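Local coordinates for protein transcriptional regulator (Vibrio virus VP882, PDB 7DWM) that binds the autoinducer 3,5-dimethylpyrazin-2-ol (DPO) in a PAS-type pocket and probably regulates transcription by binding DNA through a LuxR-type helix-turn-helix region, at residues I30-I38 and V55-M63; V81-D92 and V102-L110. One frame throughout, in Å; residues are numbered along the deposited sequence.

How the contacts relate
Both contacts belong to one PAS fold and both reach the same DPO molecule, with their centres about 16 Å apart. Contact 1 ties the strand pair at one end of the sheet to the loop 55-63 and contributes Lys31 and Asp60 to the pocket; contact 2 pairs strands 88-96 and 99-110 and contributes Asp92, Phe105 and Lys107. The ligand oxygen OAI receives weak hydrogen bonds from both lysines, 3.3 Å from Lys31 NZ and 3.4 Å from Lys107 NZ, and Asp78 forms a salt bridge with each of them. Away from the ligand the contacts also pack directly, Ile30 CB lying 3.8 Å from Leu110 CD1.

Contact 1: residues I30-I38 and V55-M63; sequences IKDTKSVFI and VEGLTDADM. With A1U (3,5-dimethylpyrazin-2-ol), chain C.
Phe37 and Leu58 hold the loop 55-63 of this PAS fold against the hairpin of strands 28-32 and 37-40, which turns at Asp32 to Ser35. Phe37 N donates a nearly straight bond (167°) to Leu58 O at 3.0 Å, while the return bond from Gly57 N to Phe37 O is weak. The Phe37 CB sits beside the Gly57 backbone, and CG, swung anti to the carbonyl carbon (chi1 -83°), carries the ring along the loop. CD1 meets Leu58 CD1 at 3.8 Å, CE1 reaches the Asp62 carboxylate, and CZ and CE2 approach Asp60 OD1, whose carboxylate stands almost perpendicular to the ring. The DPO methyl carbon CAH lies at the ring's edge, nearest CE2; Phe44 meets the same ring steeply. On the pocket side, Lys31 comes across Asp60 at about a right angle, its chain bent at chi2 (-137°). The buried ammonium group forms a salt bridge with Asp60 and another with Asp78, and gives a weak bond to the ligand oxygen. Two acids around one lysine would be expected to favour its charged form. The shorter link to Asp60 runs from Lys31 NZ to the syn lone pair of OD2, at 2.8 Å.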
# COMPACT_ATOMS: atom_id res chain seq x y z
N ILE A 30 -16.53 2.58 13.26
CA ILE A 30 -17.52 3.12 12.34
C ILE A 30 -18.20 4.33 12.99
O ILE A 30 -18.43 4.36 14.21
CB ILE A 30 -18.56 2.06 11.89
CG1 ILE A 30 -19.58 1.69 12.97
CG2 ILE A 30 -17.89 0.81 11.35
CD1 ILE A 30 -20.77 2.62 13.05
N LYS A 31 -18.49 5.34 12.18
CA LYS A 31 -19.30 6.45 12.63
C LYS A 31 -20.42 6.70 11.63
O LYS A 31 -20.49 6.07 10.57
CB LYS A 31 -18.47 7.72 12.88
CG LYS A 31 -17.53 8.09 11.79
CD LYS A 31 -16.22 8.49 12.42
CE LYS A 31 -15.28 9.03 11.39
NZ LYS A 31 -14.12 9.70 12.00
N ASP A 32 -21.28 7.66 11.96
CA ASP A 32 -22.55 7.89 11.30
C ASP A 32 -22.41 8.98 10.24
O ASP A 32 -21.31 9.45 9.93
CB ASP A 32 -23.60 8.25 12.35
CG ASP A 32 -25.02 8.17 11.84
OD1 ASP A 32 -25.71 9.20 11.92
OD2 ASP A 32 -25.44 7.09 11.38
N THR A 33 -23.55 9.39 9.66
CA THR A 33 -23.59 10.48 8.69
C THR A 33 -23.37 11.83 9.34
O THR A 33 -23.18 12.82 8.63
CB THR A 33 -24.91 10.47 7.93
OG1 THR A 33 -24.96 11.60 7.05
CG2 THR A 33 -26.09 10.55 8.89
N LYS A 34 -23.45 11.91 10.67
CA LYS A 34 -23.06 13.10 11.41
C LYS A 34 -21.62 12.99 11.92
O LYS A 34 -21.22 13.77 12.80
CB LYS A 34 -24.03 13.34 12.56
CG LYS A 34 -25.35 13.96 12.13
CD LYS A 34 -26.52 13.40 12.92
CE LYS A 34 -26.86 14.29 14.11
NZ LYS A 34 -27.94 13.71 14.94
N SER A 35 -20.84 12.07 11.36
CA SER A 35 -19.49 11.73 11.80
C SER A 35 -19.40 11.48 13.30
O SER A 35 -18.34 11.69 13.91
CB SER A 35 -18.49 12.83 11.39
OG SER A 35 -17.33 12.79 12.21
N VAL A 36 -20.49 11.04 13.91
CA VAL A 36 -20.51 10.71 15.33
C VAL A 36 -20.22 9.22 15.52
O VAL A 36 -20.80 8.38 14.82
CB VAL A 36 -21.86 11.10 15.96
CG1 VAL A 36 -21.77 11.11 17.46
CG2 VAL A 36 -22.29 12.47 15.46
N PHE A 37 -19.33 8.91 16.46
CA PHE A 37 -18.89 7.53 16.68
C PHE A 37 -20.06 6.62 17.05
O PHE A 37 -20.89 6.98 17.89
CB PHE A 37 -17.86 7.50 17.81
CG PHE A 37 -16.45 7.82 17.39
CD1 PHE A 37 -15.49 8.12 18.33
CD2 PHE A 37 -16.09 7.80 16.05
CE1 PHE A 37 -14.19 8.41 17.95
CE2 PHE A 37 -14.80 8.08 15.67
CZ PHE A 37 -13.85 8.40 16.62
N ILE A 38 -20.14 5.45 16.43
CA ILE A 38 -21.02 4.40 16.93
C ILE A 38 -20.24 3.34 17.69
O ILE A 38 -20.69 2.84 18.72
CB ILE A 38 -21.89 3.78 15.81
CG1 ILE A 38 -22.89 4.80 15.23
CG2 ILE A 38 -22.65 2.55 16.36
CD1 ILE A 38 -22.45 5.56 14.07
N VAL A 55 -15.55 6.52 25.97
CA VAL A 55 -16.42 7.53 25.30
C VAL A 55 -16.71 7.22 23.82
O VAL A 55 -15.79 6.93 23.06
CB VAL A 55 -15.87 8.95 25.48
CG1 VAL A 55 -16.84 9.85 26.21
CG2 VAL A 55 -14.53 8.94 26.19
N GLU A 56 -18.00 7.27 23.49
CA GLU A 56 -18.63 6.99 22.17
C GLU A 56 -19.81 7.94 21.97
O GLU A 56 -20.39 8.37 22.97
CB GLU A 56 -19.26 5.60 22.08
CG GLU A 56 -19.13 4.74 23.32
CD GLU A 56 -19.50 5.36 24.65
OE1 GLU A 56 -19.43 4.65 25.66
OE2 GLU A 56 -19.74 6.58 24.66
N GLY A 57 -20.18 8.17 20.71
CA GLY A 57 -21.29 9.08 20.35
C GLY A 57 -20.81 10.51 20.16
O GLY A 57 -21.63 11.35 19.77
N LEU A 58 -19.53 10.77 20.41
CA LEU A 58 -18.93 12.11 20.26
C LEU A 58 -18.41 12.28 18.83
O LEU A 58 -18.53 11.34 18.04
CB LEU A 58 -17.79 12.28 21.26
CG LEU A 58 -17.55 11.06 22.13
CD1 LEU A 58 -17.10 9.89 21.28
CD2 LEU A 58 -16.52 11.37 23.20
N THR A 59 -17.90 13.47 18.53
CA THR A 59 -17.29 13.77 17.22
C THR A 59 -15.79 13.48 17.29
O THR A 59 -15.32 13.02 18.33
CB THR A 59 -17.50 15.24 16.85
OG1 THR A 59 -17.22 15.97 18.03
CG2 THR A 59 -18.90 15.54 16.39
N ASP A 60 -15.06 13.76 16.21
CA ASP A 60 -13.64 13.46 16.22
C ASP A 60 -12.86 14.35 17.17
O ASP A 60 -11.72 14.02 17.52
CB ASP A 60 -13.08 13.54 14.80
CG ASP A 60 -13.27 12.25 14.03
OD1 ASP A 60 -12.87 11.19 14.55
OD2 ASP A 60 -13.82 12.29 12.91
N ALA A 61 -13.44 15.47 17.60
CA ALA A 61 -12.82 16.33 18.61
C ALA A 61 -12.94 15.60 19.94
O ALA A 61 -13.75 15.92 20.81
CB ALA A 61 -13.49 17.69 18.66
N ASP A 62 -12.11 14.58 20.08
CA ASP A 62 -12.19 13.67 21.21
C ASP A 62 -11.49 14.27 22.42
O ASP A 62 -11.12 15.45 22.43
CB ASP A 62 -11.58 12.32 20.84
CG ASP A 62 -12.55 11.41 20.10
OD1 ASP A 62 -13.12 10.52 20.76
OD2 ASP A 62 -12.75 11.59 18.87
N MET A 63 -11.30 13.44 23.44
CA MET A 63 -10.62 13.80 24.68
C MET A 63 -9.15 13.39 24.51
O MET A 63 -8.85 12.42 23.82
CB MET A 63 -11.22 13.05 25.88
CG MET A 63 -12.74 13.03 26.08
SD MET A 63 -13.45 14.07 27.36
CE MET A 63 -13.70 12.75 28.56
CAB A1U C . -7.88 10.01 11.92
CAC A1U C . -8.00 9.40 13.19
CAE A1U C . -10.25 8.92 12.72
CAF A1U C . -10.03 9.54 11.47
CAG A1U C . -6.82 9.36 14.11
CAH A1U C . -11.56 8.32 13.11
NAA A1U C . -8.90 10.10 11.03
NAD A1U C . -9.20 8.86 13.56
OAI A1U C . -11.15 9.58 10.62

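Contact 2: residues V81-D92 and V102-L110; sequences VEQGREKKIVLD and VFTFTKTPL. With A1U (3,5-dimethylpyrazin-2-ol), chain C.
Lys88 and Lys107 begin the regular pairing of an antiparallel beta hairpin in the PAS sheet, which continues through Val90 with Phe105 to Asp92 with Phe103. These three hydrogen-bonded pairs alternate with the non-hydrogen-bonded pairs Ile89-Thr106 and Leu91-Thr104, and the strand segments run at 154° to one another. At the first pair the Lys88 N to Lys107 O bond is 2.8 Å long and almost straight.

The buried, closely packed part is the face bearing Val90, Asp92, Phe105 and Lys107; the last three line the DPO pocket. The Asp92 carboxylate comes across the Phe105 ring, the two planes 86° apart, with OD2 3.5 Å from Phe105 CD2; OD1 is hydrogen-bonded to His94. The ligand lies over one face of Phe105, its atom CAC 3.7 Å above the ring plane and offset toward the rim. Lys107, bent at chi3 (74°), gives the ligand oxygen a weak hydrogen bond; its ammonium group is also hydrogen-bonded to Gln77 and salt-bridged to Asp78. On the face with Ile89 and Leu91, the Leu91 tip meets Val102 CG1, and both Ile89 and Leu91 pack on the second subunit.

Toward 81-87 the strand pairing gives way to a turn, Val81 to Gly84, and a looser loop whose Arg85 and Glu86 are exposed. Both point away from the partner strand, although Val81 still tucks CG2 against the Pro109 ring. Lys88 curls back toward this loop, its NZ hydrogen-bonded to Glu86 O at 2.7 Å, from above the carbonyl plane.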
# COMPACT_ATOMS: atom_id res chain seq x y z
N VAL A 81 -16.33 10.05 1.21
CA VAL A 81 -16.60 8.62 1.17
C VAL A 81 -18.10 8.36 1.02
O VAL A 81 -18.50 7.48 0.24
CB VAL A 81 -16.02 7.96 2.44
CG1 VAL A 81 -16.50 8.66 3.69
CG2 VAL A 81 -16.36 6.50 2.48
N GLU A 82 -18.94 9.09 1.75
CA GLU A 82 -20.35 8.73 1.82
C GLU A 82 -21.07 8.99 0.50
O GLU A 82 -22.03 8.29 0.18
CB GLU A 82 -21.04 9.47 2.97
CG GLU A 82 -21.04 8.68 4.28
CD GLU A 82 -21.12 9.57 5.51
OE1 GLU A 82 -21.50 10.75 5.35
OE2 GLU A 82 -20.79 9.10 6.62
N GLN A 83 -20.55 9.91 -0.30
CA GLN A 83 -21.20 10.14 -1.62
C GLN A 83 -20.54 9.25 -2.67
O GLN A 83 -20.51 9.67 -3.84
CB GLN A 83 -21.06 11.60 -2.04
CG GLN A 83 -22.03 12.52 -1.33
CD GLN A 83 -21.41 13.88 -1.17
OE1 GLN A 83 -21.04 14.53 -2.14
NE2 GLN A 83 -21.26 14.32 0.07
N GLY A 84 -19.99 8.10 -2.26
CA GLY A 84 -19.37 7.19 -3.24
C GLY A 84 -19.25 5.75 -2.76
O GLY A 84 -19.20 5.53 -1.53
N ARG A 85 -19.27 4.81 -3.69
CA ARG A 85 -19.09 3.36 -3.40
C ARG A 85 -17.65 3.07 -2.99
O ARG A 85 -17.45 2.28 -2.05
CB ARG A 85 -19.41 2.51 -4.64
CG ARG A 85 -20.66 2.94 -5.39
CD ARG A 85 -20.36 3.77 -6.62
NE ARG A 85 -21.46 3.74 -7.58
CZ ARG A 85 -22.75 3.81 -7.27
NH1 ARG A 85 -23.13 3.92 -6.00
NH2 ARG A 85 -23.66 3.77 -8.22
N GLU A 86 -16.69 3.70 -3.68
CA GLU A 86 -15.23 3.46 -3.53
C GLU A 86 -14.70 3.93 -2.17
O GLU A 86 -15.32 4.80 -1.55
CB GLU A 86 -14.47 4.11 -4.68
CG GLU A 86 -14.91 5.54 -4.97
CD GLU A 86 -15.68 5.74 -6.27
OE1 GLU A 86 -16.15 4.74 -6.84
OE2 GLU A 86 -15.80 6.90 -6.70
N LYS A 87 -13.60 3.31 -1.73
CA LYS A 87 -12.95 3.61 -0.43
C LYS A 87 -11.90 4.71 -0.65
O LYS A 87 -11.48 4.89 -1.79
CB LYS A 87 -12.17 2.38 0.02
CG LYS A 87 -10.72 2.36 -0.43
CD LYS A 87 -10.04 1.02 -0.29
CE LYS A 87 -8.88 0.84 -1.25
NZ LYS A 87 -8.94 1.80 -2.38
N LYS A 88 -11.54 5.43 0.42
CA LYS A 88 -10.48 6.42 0.35
C LYS A 88 -9.52 6.25 1.52
O LYS A 88 -9.94 6.03 2.66
CB LYS A 88 -11.03 7.86 0.34
CG LYS A 88 -11.73 8.29 -0.95
CD LYS A 88 -13.18 7.83 -0.93
CE LYS A 88 -13.69 7.45 -2.31
NZ LYS A 88 -15.18 7.40 -2.33
N ILE A 89 -8.24 6.34 1.21
CA ILE A 89 -7.17 6.13 2.17
C ILE A 89 -6.64 7.48 2.62
O ILE A 89 -6.38 8.37 1.79
CB ILE A 89 -6.05 5.26 1.57
CG1 ILE A 89 -6.64 4.01 0.90
CG2 ILE A 89 -5.06 4.83 2.63
CD1 ILE A 89 -5.79 3.46 -0.23
N VAL A 90 -6.50 7.65 3.92
CA VAL A 90 -5.97 8.86 4.52
C VAL A 90 -4.67 8.56 5.25
O VAL A 90 -4.58 7.64 6.08
CB VAL A 90 -7.01 9.54 5.42
CG1 VAL A 90 -6.99 8.97 6.78
CG2 VAL A 90 -6.65 11.06 5.54
N LEU A 91 -3.63 9.30 4.86
CA LEU A 91 -2.36 9.37 5.56
C LEU A 91 -2.54 10.32 6.73
O LEU A 91 -2.71 11.53 6.54
CB LEU A 91 -1.25 9.84 4.63
CG LEU A 91 0.12 10.19 5.25
CD1 LEU A 91 0.76 8.97 5.90
CD2 LEU A 91 1.05 10.79 4.20
N ASP A 92 -2.50 9.78 7.94
CA ASP A 92 -2.66 10.54 9.18
C ASP A 92 -1.35 10.46 9.94
O ASP A 92 -1.02 9.42 10.53
CB ASP A 92 -3.82 9.97 10.00
CG ASP A 92 -5.14 10.69 9.75
OD1 ASP A 92 -5.30 11.87 10.12
OD2 ASP A 92 -6.06 10.09 9.19
N VAL A 102 2.87 7.44 11.99
CA VAL A 102 2.45 7.56 10.60
C VAL A 102 1.42 6.46 10.38
O VAL A 102 1.78 5.30 10.17
CB VAL A 102 3.63 7.42 9.63
CG1 VAL A 102 3.17 7.60 8.19
CG2 VAL A 102 4.74 8.41 9.98
N PHE A 103 0.14 6.81 10.43
CA PHE A 103 -0.91 5.85 10.19
C PHE A 103 -1.50 6.03 8.80
O PHE A 103 -1.45 7.10 8.20
CB PHE A 103 -2.02 5.98 11.24
CG PHE A 103 -1.90 5.02 12.37
CD1 PHE A 103 -2.84 4.03 12.56
CD2 PHE A 103 -0.83 5.11 13.26
CE1 PHE A 103 -2.73 3.13 13.61
CE2 PHE A 103 -0.71 4.22 14.31
CZ PHE A 103 -1.66 3.23 14.49
N THR A 104 -2.05 4.94 8.30
CA THR A 104 -2.99 4.95 7.19
C THR A 104 -4.37 4.68 7.76
O THR A 104 -4.59 3.65 8.41
CB THR A 104 -2.59 3.89 6.16
OG1 THR A 104 -1.43 4.34 5.44
CG2 THR A 104 -3.73 3.55 5.21
N PHE A 105 -5.31 5.60 7.52
CA PHE A 105 -6.71 5.40 7.87
C PHE A 105 -7.52 5.24 6.59
O PHE A 105 -7.69 6.20 5.83
CB PHE A 105 -7.23 6.55 8.73
CG PHE A 105 -6.91 6.40 10.19
CD1 PHE A 105 -7.76 5.70 11.04
CD2 PHE A 105 -5.75 6.94 10.71
CE1 PHE A 105 -7.46 5.56 12.38
CE2 PHE A 105 -5.44 6.79 12.05
CZ PHE A 105 -6.30 6.10 12.89
N THR A 106 -8.01 4.02 6.36
CA THR A 106 -8.83 3.69 5.21
C THR A 106 -10.31 3.85 5.56
O THR A 106 -10.81 3.16 6.46
CB THR A 106 -8.54 2.26 4.74
OG1 THR A 106 -9.25 1.33 5.55
CG2 THR A 106 -7.06 1.98 4.82
N LYS A 107 -10.99 4.75 4.86
CA LYS A 107 -12.39 5.05 5.14
C LYS A 107 -13.26 4.62 3.97
O LYS A 107 -13.02 5.02 2.82
CB LYS A 107 -12.57 6.53 5.45
CG LYS A 107 -11.55 7.01 6.48
CD LYS A 107 -11.43 8.52 6.58
CE LYS A 107 -12.62 9.13 7.29
NZ LYS A 107 -12.40 10.57 7.60
N THR A 108 -14.25 3.78 4.27
CA THR A 108 -15.15 3.12 3.35
C THR A 108 -16.61 3.44 3.69
O THR A 108 -16.94 3.64 4.85
CB THR A 108 -14.94 1.60 3.38
OG1 THR A 108 -15.83 0.98 2.44
CG2 THR A 108 -15.20 1.05 4.79
N PRO A 109 -17.48 3.49 2.68
CA PRO A 109 -18.91 3.69 2.96
C PRO A 109 -19.51 2.52 3.74
O PRO A 109 -19.21 1.35 3.47
CB PRO A 109 -19.53 3.81 1.57
CG PRO A 109 -18.38 4.07 0.62
CD PRO A 109 -17.20 3.40 1.24
N LEU A 110 -20.36 2.84 4.71
CA LEU A 110 -21.06 1.83 5.50
C LEU A 110 -22.40 1.48 4.87
O LEU A 110 -23.36 2.27 4.90
CB LEU A 110 -21.21 2.28 6.95
CG LEU A 110 -21.75 1.17 7.86
CD1 LEU A 110 -21.07 1.15 9.23
CD2 LEU A 110 -23.23 1.32 8.05
CAB A1U C . -7.88 10.01 11.92
CAC A1U C . -8.00 9.40 13.19
CAE A1U C . -10.25 8.92 12.72
CAF A1U C . -10.03 9.54 11.47
CAG A1U C . -6.82 9.36 14.11
CAH A1U C . -11.56 8.32 13.11
NAA A1U C . -8.90 10.10 11.03
NAD A1U C . -9.20 8.86 13.56
OAI A1U C . -11.15 9.58 10.62